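Local coordinates for protein LIN-41 (Caenorhabditis elegans, PDB 4UMG) that controls the onset of developmental plasticity as a TRIM-NHL protein containing a filamin domain, at residues 7-21 / 118-132. Sequence-based numbering, arbitrary orientation.
Sequences AKNSSIVGDSFKKAI and TPISGCPTTMDIRRG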
loop_
_atom_site.group_PDB
_atom_site.type_symbol
_atom_site.label_atom_id
_atom_site.label_comp_id
_atom_site.label_asym_id
_atom_site.label_seq_id
_atom_site.Cartn_x
_atom_site.Cartn_y
_atom_site.Cartn_z
ATOM N N ALA A 7 -11.046 7.591 -1.311
ATOM C CA ALA A 7 -10.695 6.254 -0.883
ATOM C C ALA A 7 -11.338 5.121 -1.706
ATOM O O ALA A 7 -10.633 4.205 -2.140
ATOM C CB ALA A 7 -11.016 6.080 0.601
ATOM N N LYS A 8 -12.649 5.169 -1.919
ATOM C CA LYS A 8 -13.350 4.104 -2.643
ATOM C C LYS A 8 -12.918 3.936 -4.077
ATOM O O LYS A 8 -13.065 2.840 -4.627
ATOM C CB LYS A 8 -14.879 4.259 -2.552
ATOM C CG LYS A 8 -15.496 5.457 -3.222
ATOM C CD LYS A 8 -16.945 5.559 -2.761
ATOM C CE LYS A 8 -17.668 6.749 -3.331
ATOM N NZ LYS A 8 -19.104 6.686 -2.927
ATOM N N ASN A 9 -12.398 5.018 -4.707
ATOM C CA ASN A 9 -11.972 4.944 -6.096
ATOM C C ASN A 9 -10.489 4.646 -6.263
ATOM O O ASN A 9 -10.034 4.431 -7.394
ATOM C CB ASN A 9 -12.317 6.241 -6.877
ATOM C CG ASN A 9 -13.819 6.467 -7.047
ATOM O OD1 ASN A 9 -14.664 5.597 -6.754
ATOM N ND2 ASN A 9 -14.198 7.648 -7.493
ATOM N N SER A 10 -9.729 4.715 -5.164
ATOM C CA SER A 10 -8.281 4.450 -5.135
ATOM C C SER A 10 -8.033 2.960 -4.902
ATOM O O SER A 10 -8.797 2.310 -4.186
ATOM C CB SER A 10 -7.588 5.313 -4.085
ATOM O OG SER A 10 -7.811 6.668 -4.447
ATOM N N SER A 11 -6.996 2.397 -5.531
ATOM C CA SER A 11 -6.754 0.965 -5.402
ATOM C C SER A 11 -5.305 0.594 -5.592
ATOM O O SER A 11 -4.554 1.334 -6.223
ATOM C CB SER A 11 -7.563 0.211 -6.460
ATOM O OG SER A 11 -7.220 0.676 -7.755
ATOM N N ILE A 12 -4.952 -0.618 -5.169
ATOM C CA ILE A 12 -3.608 -1.162 -5.402
ATOM C C ILE A 12 -3.585 -1.656 -6.854
ATOM O O ILE A 12 -4.569 -2.244 -7.324
ATOM C CB ILE A 12 -3.285 -2.300 -4.398
ATOM C CG1 ILE A 12 -3.321 -1.807 -2.929
ATOM C CG2 ILE A 12 -1.956 -3.000 -4.753
ATOM C CD1 ILE A 12 -3.517 -2.926 -1.858
ATOM N N VAL A 13 -2.473 -1.408 -7.554
ATOM C CA VAL A 13 -2.267 -1.820 -8.949
ATOM C C VAL A 13 -1.812 -3.292 -8.967
ATOM O O VAL A 13 -0.713 -3.608 -8.505
ATOM C CB VAL A 13 -1.260 -0.884 -9.669
ATOM C CG1 VAL A 13 -1.001 -1.331 -11.115
ATOM C CG2 VAL A 13 -1.735 0.563 -9.639
ATOM N N GLY A 14 -2.674 -4.169 -9.472
ATOM C CA GLY A 14 -2.398 -5.599 -9.598
ATOM C C GLY A 14 -2.497 -6.377 -8.299
ATOM O O GLY A 14 -2.870 -5.826 -7.254
ATOM N N ASP A 15 -2.194 -7.682 -8.368
ATOM C CA ASP A 15 -2.226 -8.557 -7.193
ATOM C C ASP A 15 -0.832 -9.065 -6.796
ATOM O O ASP A 15 -0.730 -9.943 -5.938
ATOM C CB ASP A 15 -3.229 -9.715 -7.378
ATOM C CG ASP A 15 -4.679 -9.285 -7.418
ATOM O OD1 ASP A 15 -5.267 -9.082 -6.332
ATOM O OD2 ASP A 15 -5.242 -9.199 -8.531
ATOM N N SER A 16 0.249 -8.499 -7.393
ATOM C CA SER A 16 1.633 -8.875 -7.058
ATOM C C SER A 16 1.931 -8.690 -5.557
ATOM O O SER A 16 2.676 -9.481 -4.973
ATOM C CB SER A 16 2.635 -8.086 -7.902
ATOM O OG SER A 16 2.816 -6.770 -7.400
ATOM N N PHE A 17 1.312 -7.670 -4.939
ATOM C CA PHE A 17 1.449 -7.310 -3.514
ATOM C C PHE A 17 1.129 -8.447 -2.532
ATOM O O PHE A 17 1.613 -8.432 -1.393
ATOM C CB PHE A 17 0.577 -6.080 -3.197
ATOM C CG PHE A 17 -0.908 -6.327 -3.042
ATOM C CD1 PHE A 17 -1.737 -6.408 -4.154
ATOM C CD2 PHE A 17 -1.479 -6.468 -1.781
ATOM C CE1 PHE A 17 -3.108 -6.644 -4.009
ATOM C CE2 PHE A 17 -2.845 -6.714 -1.638
ATOM C CZ PHE A 17 -3.653 -6.795 -2.750
ATOM N N LYS A 18 0.270 -9.399 -2.948
ATOM C CA LYS A 18 -0.157 -10.516 -2.087
ATOM C C LYS A 18 0.974 -11.458 -1.679
ATOM O O LYS A 18 0.856 -12.197 -0.698
ATOM C CB LYS A 18 -1.281 -11.321 -2.776
ATOM C CG LYS A 18 -2.601 -10.556 -2.950
ATOM C CD LYS A 18 -3.385 -10.370 -1.631
ATOM C CE LYS A 18 -3.808 -11.663 -0.959
ATOM N NZ LYS A 18 -4.169 -11.437 0.463
ATOM N N LYS A 19 2.058 -11.461 -2.446
ATOM C CA LYS A 19 3.175 -12.354 -2.229
ATOM C C LYS A 19 4.479 -11.594 -2.320
ATOM O O LYS A 19 4.680 -10.802 -3.244
ATOM C CB LYS A 19 3.154 -13.502 -3.263
ATOM C CG LYS A 19 1.995 -14.473 -3.057
ATOM C CD LYS A 19 2.014 -15.627 -4.057
ATOM C CE LYS A 19 0.814 -16.539 -3.889
ATOM N NZ LYS A 19 0.735 -17.145 -2.526
ATOM N N ALA A 20 5.379 -11.853 -1.375
ATOM C CA ALA A 20 6.673 -11.202 -1.361
ATOM C C ALA A 20 7.761 -12.058 -0.722
ATOM O O ALA A 20 7.501 -13.135 -0.172
ATOM C CB ALA A 20 6.578 -9.822 -0.710
ATOM N N ILE A 21 9.000 -11.643 -0.928
ATOM C CA ILE A 21 10.151 -12.395 -0.453
ATOM C C ILE A 21 10.802 -11.708 0.729
ATOM O O ILE A 21 11.053 -10.494 0.702
ATOM C CB ILE A 21 11.139 -12.683 -1.622
ATOM C CG1 ILE A 21 10.428 -13.467 -2.768
ATOM C CG2 ILE A 21 12.397 -13.419 -1.136
ATOM C CD1 ILE A 21 11.220 -13.583 -4.108
ATOM N N THR A 118 -9.883 6.933 5.455
ATOM C CA THR A 118 -10.737 5.809 5.075
ATOM C C THR A 118 -9.950 4.758 4.306
ATOM O O THR A 118 -9.295 5.125 3.338
ATOM C CB THR A 118 -11.924 6.312 4.197
ATOM O OG1 THR A 118 -12.736 7.188 4.973
ATOM C CG2 THR A 118 -12.769 5.150 3.637
ATOM N N PRO A 119 -10.083 3.450 4.625
ATOM C CA PRO A 119 -9.356 2.420 3.846
ATOM C C PRO A 119 -9.705 2.459 2.369
ATOM O O PRO A 119 -10.894 2.638 2.021
ATOM C CB PRO A 119 -9.825 1.100 4.460
ATOM C CG PRO A 119 -10.211 1.472 5.895
ATOM C CD PRO A 119 -10.831 2.850 5.752
ATOM N N ILE A 120 -8.685 2.302 1.497
ATOM C CA ILE A 120 -8.953 2.303 0.062
ATOM C C ILE A 120 -9.610 1.005 -0.343
ATOM O O ILE A 120 -9.688 0.086 0.475
ATOM C CB ILE A 120 -7.695 2.598 -0.767
ATOM C CG1 ILE A 120 -6.594 1.481 -0.597
ATOM C CG2 ILE A 120 -7.187 4.010 -0.434
ATOM C CD1 ILE A 120 -5.467 1.519 -1.640
ATOM N N SER A 121 -10.029 0.891 -1.630
ATOM C CA SER A 121 -10.661 -0.354 -2.072
ATOM C C SER A 121 -9.692 -1.515 -1.873
ATOM O O SER A 121 -8.511 -1.414 -2.207
ATOM C CB SER A 121 -11.083 -0.256 -3.536
ATOM O OG SER A 121 -9.941 -0.157 -4.361
ATOM N N GLY A 122 -10.177 -2.574 -1.269
ATOM C CA GLY A 122 -9.368 -3.760 -1.056
ATOM C C GLY A 122 -8.564 -3.790 0.222
ATOM O O GLY A 122 -7.884 -4.786 0.457
ATOM N N CYS A 123 -8.643 -2.731 1.070
ATOM C CA CYS A 123 -7.867 -2.675 2.333
ATOM C C CYS A 123 -8.751 -2.724 3.592
ATOM O O CYS A 123 -9.897 -2.265 3.532
ATOM C CB CYS A 123 -6.943 -1.463 2.355
ATOM S SG CYS A 123 -5.543 -1.596 1.228
ATOM N N PRO A 124 -8.271 -3.290 4.725
ATOM C CA PRO A 124 -6.933 -3.896 4.933
ATOM C C PRO A 124 -6.851 -5.267 4.294
ATOM O O PRO A 124 -7.890 -5.908 4.038
ATOM C CB PRO A 124 -6.832 -4.030 6.448
ATOM C CG PRO A 124 -8.290 -4.191 6.908
ATOM C CD PRO A 124 -9.088 -3.339 5.955
ATOM N N THR A 125 -5.628 -5.719 4.052
ATOM C CA THR A 125 -5.430 -6.986 3.395
ATOM C C THR A 125 -4.147 -7.699 3.899
ATOM O O THR A 125 -3.354 -7.111 4.633
ATOM C CB THR A 125 -5.413 -6.736 1.875
ATOM O OG1 THR A 125 -5.332 -7.994 1.217
ATOM C CG2 THR A 125 -4.266 -5.795 1.443
ATOM N N THR A 126 -3.978 -8.959 3.486
ATOM C CA THR A 126 -2.868 -9.820 3.855
ATOM C C THR A 126 -1.850 -9.837 2.748
ATOM O O THR A 126 -2.219 -9.750 1.573
ATOM C CB THR A 126 -3.427 -11.239 4.164
ATOM O OG1 THR A 126 -4.195 -11.189 5.384
ATOM C CG2 THR A 126 -2.356 -12.336 4.270
ATOM N N MET A 127 -0.562 -9.973 3.139
ATOM C CA MET A 127 0.559 -10.206 2.228
ATOM C C MET A 127 1.344 -11.353 2.817
ATOM O O MET A 127 1.664 -11.330 4.000
ATOM C CB MET A 127 1.451 -8.980 2.024
ATOM C CG MET A 127 0.672 -7.718 1.668
ATOM S SD MET A 127 1.711 -6.252 1.501
ATOM C CE MET A 127 2.378 -6.075 3.162
ATOM N N ASP A 128 1.601 -12.390 1.998
ATOM C CA ASP A 128 2.321 -13.574 2.446
ATOM C C ASP A 128 3.764 -13.453 2.038
ATOM O O ASP A 128 4.069 -13.446 0.846
ATOM C CB ASP A 128 1.681 -14.840 1.871
ATOM C CG ASP A 128 0.319 -15.086 2.480
ATOM O OD1 ASP A 128 0.228 -15.120 3.721
ATOM O OD2 ASP A 128 -0.670 -15.147 1.721
ATOM N N ILE A 129 4.651 -13.338 3.031
ATOM C CA ILE A 129 6.106 -13.233 2.789
ATOM C C ILE A 129 6.735 -14.605 3.008
ATOM O O ILE A 129 6.609 -15.200 4.086
ATOM C CB ILE A 129 6.734 -12.150 3.703
ATOM C CG1 ILE A 129 6.148 -10.742 3.381
ATOM C CG2 ILE A 129 8.285 -12.177 3.735
ATOM C CD1 ILE A 129 6.572 -10.071 2.254
ATOM N N ARG A 130 7.457 -15.072 1.990
ATOM C CA ARG A 130 8.107 -16.377 2.012
ATOM C C ARG A 130 9.640 -16.215 2.000
ATOM O O ARG A 130 10.143 -15.184 1.552
ATOM C CB ARG A 130 7.609 -17.222 0.809
ATOM C CG ARG A 130 8.350 -16.965 -0.511
ATOM C CD ARG A 130 7.752 -17.673 -1.710
ATOM N NE ARG A 130 6.760 -16.834 -2.384
ATOM C CZ ARG A 130 7.011 -16.071 -3.444
ATOM N NH1 ARG A 130 8.222 -16.050 -3.983
ATOM N NH2 ARG A 130 6.048 -15.335 -3.980
ATOM N N ARG A 131 10.378 -17.243 2.454
ATOM C CA ARG A 131 11.847 -17.191 2.441
ATOM C C ARG A 131 12.407 -17.308 1.008
ATOM O O ARG A 131 13.510 -16.826 0.748
ATOM C CB ARG A 131 12.445 -18.223 3.431
ATOM C CG ARG A 131 13.280 -19.355 2.832
ATOM C CD ARG A 131 13.667 -20.397 3.867
ATOM N NE ARG A 131 12.564 -21.316 4.156
ATOM C CZ ARG A 131 11.810 -21.270 5.250
ATOM N NH1 ARG A 131 12.037 -20.355 6.185
ATOM N NH2 ARG A 131 10.828 -22.144 5.421
ATOM N N GLY A 132 11.612 -17.920 0.116
ATOM C CA GLY A 132 11.882 -18.196 -1.296
ATOM C C GLY A 132 13.031 -17.462 -1.958
ATOM O O GLY A 132 12.820 -16.455 -2.633
HETATM O O HOH W 1 -6.894 -2.390 -4.020
HETATM O O HOH W 2 -6.491 -10.144 2.441
HETATM O O HOH W 3 7.042 -12.619 -4.849
#
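K18 and D128 join the two segments where strand 19-21 begins to run beside strand 125-130: D128 N gives K18 O a bond of 2.8 Å that is almost straight (175° at the hydrogen). A20 N then donates to D128 O, and A20 O takes R130 N at 2.9 Å, so A20 bonds the two residues flanking I129 on the neighbouring strand. This alternation, with an angle of 31° between the N-to-C directions of the short segments, identifies a parallel pairing. The guanidinium of R130 bends back over it, with A20 O over one face and K19 CB at its edge, 3.5 Å from NH2.

Bends at chi2 and chi3 bring the K18 chain round, and its NZ reaches T126 O at 2.8 Å from above the carbonyl plane. The same lysine lays CG over one face of the F17 ring, while I12 CD1 lies over the opposite face, 3.8 Å above the plane, both offset toward the rim. T125 CG2 meets the ring at its edge, 3.5 Å from CE2, and M127 CG packs against F17 O. I28 of strand 26-31 also touches I12, F17 and M127.

Farther along, S10 O receives S121 OG at 2.7 Å and S121 N at 3.2 Å, from opposite faces of its plane. With OG between backbone N and carbonyl carbon (chi1 66°), S121 can grip that oxygen twice. Water 1 links I12 N to S121 O, and the type II turn I120-C123 presents the serine. S10 OG turns instead to C6 and R33.

An N-terminal segment that pairs first with strand 26-31, then crosses to lie parallel to the last strand, bridges the two sheets of the immunoglobulin-like filamin β-sandwich.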